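Local coordinates for DnaD domain protein (Enterococcus faecalis, PDB 2I5U) that is of unknown function but, as a DnaD domain of the DnaB/DnaD family, probably takes part in the initiation of DNA replication, at residues Thr22-Trp27 with Arg58-Ile63; Val46-Ile51 with Ala65-Trp70. All coordinates share one frame; numbering follows the deposited sequence. Where two conformers were deposited one is given.

Contact 1: Thr22-Trp27 with Arg58-Ile63; sequences TDFDYW and RNYNYI
Tyr60 reaches from the first turn of its helix into the side of helix 18-32, where Asp23 and Phe24 meet its ring and Trp27 its hydroxyl. With CG anti to the backbone N (chi1 177°), the ring is carried toward that helix. The tight part is aromatic. The edge of Tyr60 is turned toward the face of Phe24 in an offset edge-to-face pair, centroids 5.5 Å apart and planes at 67°, and the closest carbons, Phe24 CE1 and Tyr60 CE1, are 3.8 Å apart. At the rim of Phe24, near its plane, the same CE1 meets Ile63 CG2 at 3.8 Å. Ile4, Met16 and Ile45 also pack on Phe24, which places this side of the contact in the core of the small all-helical DnaD domain, where helices 2-9 and 38-55 also contribute. The looser, partly exposed side is that of Asp23, which sets OD2 over one face of Tyr60, 3.7 Å above the ring plane and displaced toward the rim, the carboxylate and ring planes 25° apart; this oxygen is also salt-bridged to Lys19. Asp23 CB lies 3.5 Å from Tyr60 OH. From a buried indole, Trp27 NE1 gives that hydroxyl a weak, bent hydrogen bond of 3.1 Å, while the same N-H makes another weak bond to Asn64 OD1. Asn59 N-caps helix 60-73, its OD1 accepting from Tyr62 N at 2.9 Å.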
# COMPACT_ATOMS: atom_id res chain seq x y z
N THR A 22 -5.94 -8.72 1.57
CA THR A 22 -6.05 -8.83 3.03
C THR A 22 -4.98 -7.98 3.68
O THR A 22 -5.25 -7.23 4.61
CB THR A 22 -5.91 -10.30 3.48
OG1 THR A 22 -6.99 -11.07 2.92
CG2 THR A 22 -5.90 -10.40 4.99
N ASP A 23 -3.75 -8.09 3.18
CA ASP A 23 -2.62 -7.35 3.72
C ASP A 23 -2.82 -5.85 3.60
O ASP A 23 -2.52 -5.10 4.53
CB ASP A 23 -1.31 -7.77 3.01
CG ASP A 23 -0.86 -9.18 3.38
OD1 ASP A 23 -1.18 -9.66 4.49
OD2 ASP A 23 -0.17 -9.82 2.57
N PHE A 24 -3.31 -5.40 2.46
CA PHE A 24 -3.52 -3.97 2.28
C PHE A 24 -4.70 -3.47 3.13
O PHE A 24 -4.67 -2.33 3.61
CB PHE A 24 -3.67 -3.60 0.80
CG PHE A 24 -2.36 -3.62 0.04
CD1 PHE A 24 -1.19 -3.10 0.57
CD2 PHE A 24 -2.32 -4.10 -1.25
CE1 PHE A 24 0.01 -3.09 -0.18
CE2 PHE A 24 -1.13 -4.08 -1.98
CZ PHE A 24 0.03 -3.59 -1.43
N ASP A 25 -5.76 -4.28 3.27
CA ASP A 25 -6.88 -3.91 4.16
C ASP A 25 -6.37 -3.70 5.58
O ASP A 25 -6.77 -2.75 6.27
CB ASP A 25 -7.96 -5.01 4.21
CG ASP A 25 -8.87 -5.02 3.01
OD1 ASP A 25 -8.95 -4.00 2.31
OD2 ASP A 25 -9.55 -6.07 2.80
N TYR A 26 -5.49 -4.58 6.00
CA TYR A 26 -4.91 -4.52 7.34
C TYR A 26 -4.00 -3.30 7.47
O TYR A 26 -3.98 -2.65 8.51
CB TYR A 26 -4.17 -5.81 7.68
CG TYR A 26 -4.21 -6.10 9.13
CD1 TYR A 26 -5.32 -6.72 9.71
CD2 TYR A 26 -3.19 -5.66 9.97
CE1 TYR A 26 -5.38 -6.94 11.06
CE2 TYR A 26 -3.24 -5.90 11.33
CZ TYR A 26 -4.35 -6.53 11.86
OH TYR A 26 -4.44 -6.75 13.20
N TRP A 27 -3.30 -2.93 6.39
CA TRP A 27 -2.45 -1.74 6.40
C TRP A 27 -3.29 -0.49 6.55
O TRP A 27 -2.91 0.43 7.27
CB TRP A 27 -1.61 -1.65 5.12
CG TRP A 27 -0.25 -2.23 5.28
CD1 TRP A 27 0.29 -3.32 4.63
CD2 TRP A 27 0.76 -1.75 6.15
NE1 TRP A 27 1.57 -3.53 5.05
CE2 TRP A 27 1.88 -2.58 5.99
CE3 TRP A 27 0.81 -0.70 7.07
CZ2 TRP A 27 3.06 -2.38 6.72
CZ3 TRP A 27 1.98 -0.49 7.79
CH2 TRP A 27 3.09 -1.34 7.62
N ARG A 58 8.32 -4.71 -8.09
CA ARG A 58 6.89 -4.80 -8.09
C ARG A 58 6.44 -6.04 -7.34
O ARG A 58 5.94 -7.02 -7.93
CB ARG A 58 6.35 -4.77 -9.51
CG ARG A 58 6.52 -3.42 -10.16
CD ARG A 58 6.14 -3.42 -11.58
NE ARG A 58 7.18 -4.00 -12.42
CZ ARG A 58 7.10 -4.07 -13.75
NH1 ARG A 58 5.98 -3.69 -14.37
NH2 ARG A 58 8.12 -4.58 -14.46
N ASN A 59 6.57 -5.96 -6.03
CA ASN A 59 6.15 -7.05 -5.13
C ASN A 59 5.77 -6.52 -3.77
O ASN A 59 6.17 -5.42 -3.37
CB ASN A 59 7.23 -8.12 -5.00
CG ASN A 59 8.51 -7.57 -4.43
OD1 ASN A 59 8.62 -7.32 -3.23
ND2 ASN A 59 9.50 -7.38 -5.29
N TYR A 60 4.98 -7.30 -3.06
CA TYR A 60 4.48 -6.88 -1.75
C TYR A 60 5.60 -6.66 -0.75
O TYR A 60 5.53 -5.77 0.09
CB TYR A 60 3.45 -7.87 -1.21
CG TYR A 60 2.97 -7.49 0.16
CD1 TYR A 60 2.08 -6.45 0.33
CD2 TYR A 60 3.43 -8.14 1.30
CE1 TYR A 60 1.64 -6.07 1.61
CE2 TYR A 60 2.99 -7.78 2.56
CZ TYR A 60 2.12 -6.73 2.72
OH TYR A 60 1.70 -6.41 4.01
N ASN A 61 6.62 -7.51 -0.79
CA ASN A 61 7.72 -7.38 0.18
C ASN A 61 8.31 -5.98 0.16
O ASN A 61 8.53 -5.38 1.20
CB ASN A 61 8.80 -8.42 -0.06
CG ASN A 61 8.37 -9.83 0.34
OD1 ASN A 61 7.61 -10.02 1.30
ND2 ASN A 61 8.90 -10.82 -0.35
N TYR A 62 8.55 -5.46 -1.03
CA TYR A 62 9.18 -4.15 -1.17
C TYR A 62 8.24 -3.05 -0.67
O TYR A 62 8.64 -2.13 0.06
CB TYR A 62 9.54 -3.91 -2.63
CG TYR A 62 10.38 -2.69 -2.89
CD1 TYR A 62 11.77 -2.75 -2.83
CD2 TYR A 62 9.81 -1.49 -3.28
CE1 TYR A 62 12.54 -1.64 -3.10
CE2 TYR A 62 10.58 -0.39 -3.54
CZ TYR A 62 11.94 -0.47 -3.43
OH TYR A 62 12.74 0.64 -3.72
N ILE A 63 6.96 -3.19 -1.02
CA ILE A 63 5.96 -2.21 -0.59
C ILE A 63 5.78 -2.23 0.93
O ILE A 63 5.68 -1.19 1.57
CB ILE A 63 4.61 -2.46 -1.32
CG1 ILE A 63 4.79 -2.16 -2.81
CG2 ILE A 63 3.51 -1.62 -0.72
CD1 ILE A 63 3.76 -2.82 -3.66

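Contact 2: Val46-Ile51 with Ala65-Trp70; sequences VKAIEI and AILKDW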
# COMPACT_ATOMS: atom_id res chain seq x y z
N VAL A 46 -1.11 3.68 -2.39
CA VAL A 46 -0.93 4.00 -3.80
C VAL A 46 0.47 4.55 -4.05
O VAL A 46 1.14 4.15 -5.02
CB VAL A 46 -1.99 4.99 -4.29
CG1 VAL A 46 -1.64 5.49 -5.69
CG2 VAL A 46 -3.38 4.34 -4.28
N LYS A 47 0.90 5.48 -3.20
CA LYS A 47 2.24 6.07 -3.35
C LYS A 47 3.35 5.02 -3.22
O LYS A 47 4.33 5.05 -3.97
CB LYS A 47 2.45 7.20 -2.34
CG LYS A 47 3.79 7.89 -2.46
CD LYS A 47 3.85 8.79 -3.69
CE LYS A 47 5.23 8.85 -4.31
NZ LYS A 47 5.40 7.76 -5.32
N ALA A 48 3.24 4.12 -2.25
CA ALA A 48 4.24 3.06 -2.09
C ALA A 48 4.26 2.18 -3.35
O ALA A 48 5.32 1.75 -3.79
CB ALA A 48 3.95 2.20 -0.84
N ILE A 49 3.11 1.91 -3.93
CA ILE A 49 3.07 1.11 -5.17
C ILE A 49 3.77 1.83 -6.31
O ILE A 49 4.56 1.23 -7.07
CB ILE A 49 1.62 0.73 -5.55
CG1 ILE A 49 1.09 -0.26 -4.53
CG2 ILE A 49 1.56 0.12 -6.94
CD1 ILE A 49 -0.45 -0.54 -4.64
N GLU A 50 3.54 3.13 -6.41
CA GLU A 50 4.23 3.96 -7.42
C GLU A 50 5.75 3.90 -7.24
O GLU A 50 6.50 3.78 -8.21
CB GLU A 50 3.77 5.41 -7.32
CG GLU A 50 2.37 5.60 -7.86
CD GLU A 50 1.91 7.04 -7.83
OE1 GLU A 50 2.15 7.73 -6.82
OE2 GLU A 50 1.27 7.46 -8.83
N ILE A 51 6.19 3.98 -5.99
CA ILE A 51 7.64 3.89 -5.69
C ILE A 51 8.21 2.53 -6.13
O ILE A 51 9.27 2.46 -6.73
CB ILE A 51 7.89 4.14 -4.18
CG1 ILE A 51 7.63 5.61 -3.83
CG2 ILE A 51 9.29 3.76 -3.78
CD1 ILE A 51 7.52 5.90 -2.34
N ALA A 65 7.94 -3.05 3.23
CA ALA A 65 9.09 -2.39 3.88
C ALA A 65 8.89 -0.89 3.91
O ALA A 65 9.18 -0.23 4.94
CB ALA A 65 10.36 -2.75 3.18
N ILE A 66 8.42 -0.33 2.80
CA ILE A 66 8.16 1.11 2.73
C ILE A 66 7.11 1.52 3.74
O ILE A 66 7.27 2.47 4.49
CB ILE A 66 7.68 1.53 1.34
CG1 ILE A 66 8.75 1.26 0.28
CG2 ILE A 66 7.30 3.00 1.33
CD1 ILE A 66 8.27 1.40 -1.15
N LEU A 67 5.99 0.82 3.73
CA LEU A 67 4.89 1.13 4.64
C LEU A 67 5.26 1.00 6.12
O LEU A 67 4.77 1.77 6.95
CB LEU A 67 3.67 0.26 4.32
CG LEU A 67 3.06 0.46 2.93
CD1 LEU A 67 1.99 -0.59 2.72
CD2 LEU A 67 2.52 1.87 2.76
N LYS A 68 6.08 0.02 6.47
CA LYS A 68 6.50 -0.15 7.89
C LYS A 68 7.25 1.06 8.37
O LYS A 68 7.12 1.48 9.55
CB LYS A 68 7.39 -1.37 8.07
CG LYS A 68 6.67 -2.68 8.03
CD LYS A 68 7.62 -3.83 8.27
CE LYS A 68 6.93 -5.17 8.11
NZ LYS A 68 7.87 -6.36 8.21
N ASP A 69 8.10 1.62 7.49
CA ASP A 69 8.84 2.84 7.79
C ASP A 69 7.86 3.95 8.10
O ASP A 69 7.89 4.55 9.18
CB ASP A 69 9.70 3.29 6.60
CG ASP A 69 10.88 2.39 6.36
OD1 ASP A 69 11.34 1.74 7.31
OD2 ASP A 69 11.37 2.36 5.22
N TRP A 70 6.96 4.20 7.16
CA TRP A 70 6.02 5.30 7.27
C TRP A 70 5.14 5.17 8.52
O TRP A 70 4.86 6.17 9.20
CB TRP A 70 5.16 5.36 6.00
CG TRP A 70 5.95 5.73 4.77
CD1 TRP A 70 7.25 6.13 4.71
CD2 TRP A 70 5.47 5.75 3.41
NE1 TRP A 70 7.62 6.38 3.42
CE2 TRP A 70 6.54 6.16 2.60
CE3 TRP A 70 4.24 5.45 2.82
CZ2 TRP A 70 6.42 6.32 1.21
CZ3 TRP A 70 4.12 5.60 1.42
CH2 TRP A 70 5.20 6.02 0.64
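Ile66 covers one face of the Trp70 indole and Ile51 meets its edge: Ile66, one turn earlier on the same helix, sets CG2 3.4 Å above the ring plane, displaced toward the rim, and Ile51 of the facing helix brings CD1 to the edge, near that plane. Ile51 and Trp70 meet tip to tip, with Ile51 CD1 3.7 Å from Trp70 CZ2. Beyond the two segments, the ring of Phe75 also meets the indole. This is helix-to-helix packing within the all-helical DnaD domain, between helix 38-55 and the helix that follows it; the two segments run at 134° to each other, about midway between antiparallel and perpendicular, with their axes 10.1 Å apart at closest approach. Ala48 sits at the closest point of the two backbones. Its small CB points toward the facing helix and touches three side chains there: Leu67 CD2 at 3.9 Å, Ile66 CG2 and Trp70 CZ3. A methyl group here allows the Ile66 backbone to come near, the two CA atoms being 6.5 Å apart. Leu67 contributes through the end of its side chain; it also touches Trp27 and Phe31 of helix 18-32, and so reaches a third helix. On the solvent side, at exposed Lys47, the contact is smaller. Lys47 crosses the indole at about a right angle; its CG, anti to the backbone N (chi1 -178°), is put beside Trp70 CH2. Its chain then bends away, and NZ forms a salt bridge with Glu50 OE1 on its own helix. On the Ile66 side, CD1 of that residue rests 3.7 Å from Ile51 CG2 and 4.0 Å from the carbonyl oxygen of Ala48.

In the fold
From the N terminus the chain forms helix 2-9, then helix 18-32, which supplies the first half of contact 1, and helix 38-55, which supplies the first half of contact 2. Both contacts are closed by the last helix, 60-73, which uses its first turn in contact 1 and its later turns in contact 2. The two closures therefore cross rather than nest, contact 1 spanning 30 intervening residues and contact 2 only 13. Their centres are 9 Å apart and they touch directly: Trp27 CH2 lies 3.5 Å from Lys68 N, and Ile63 CG2 is 3.9 Å from Ala48 CB. Helix 60-73 is thus packed against helix 18-32 and helix 38-55.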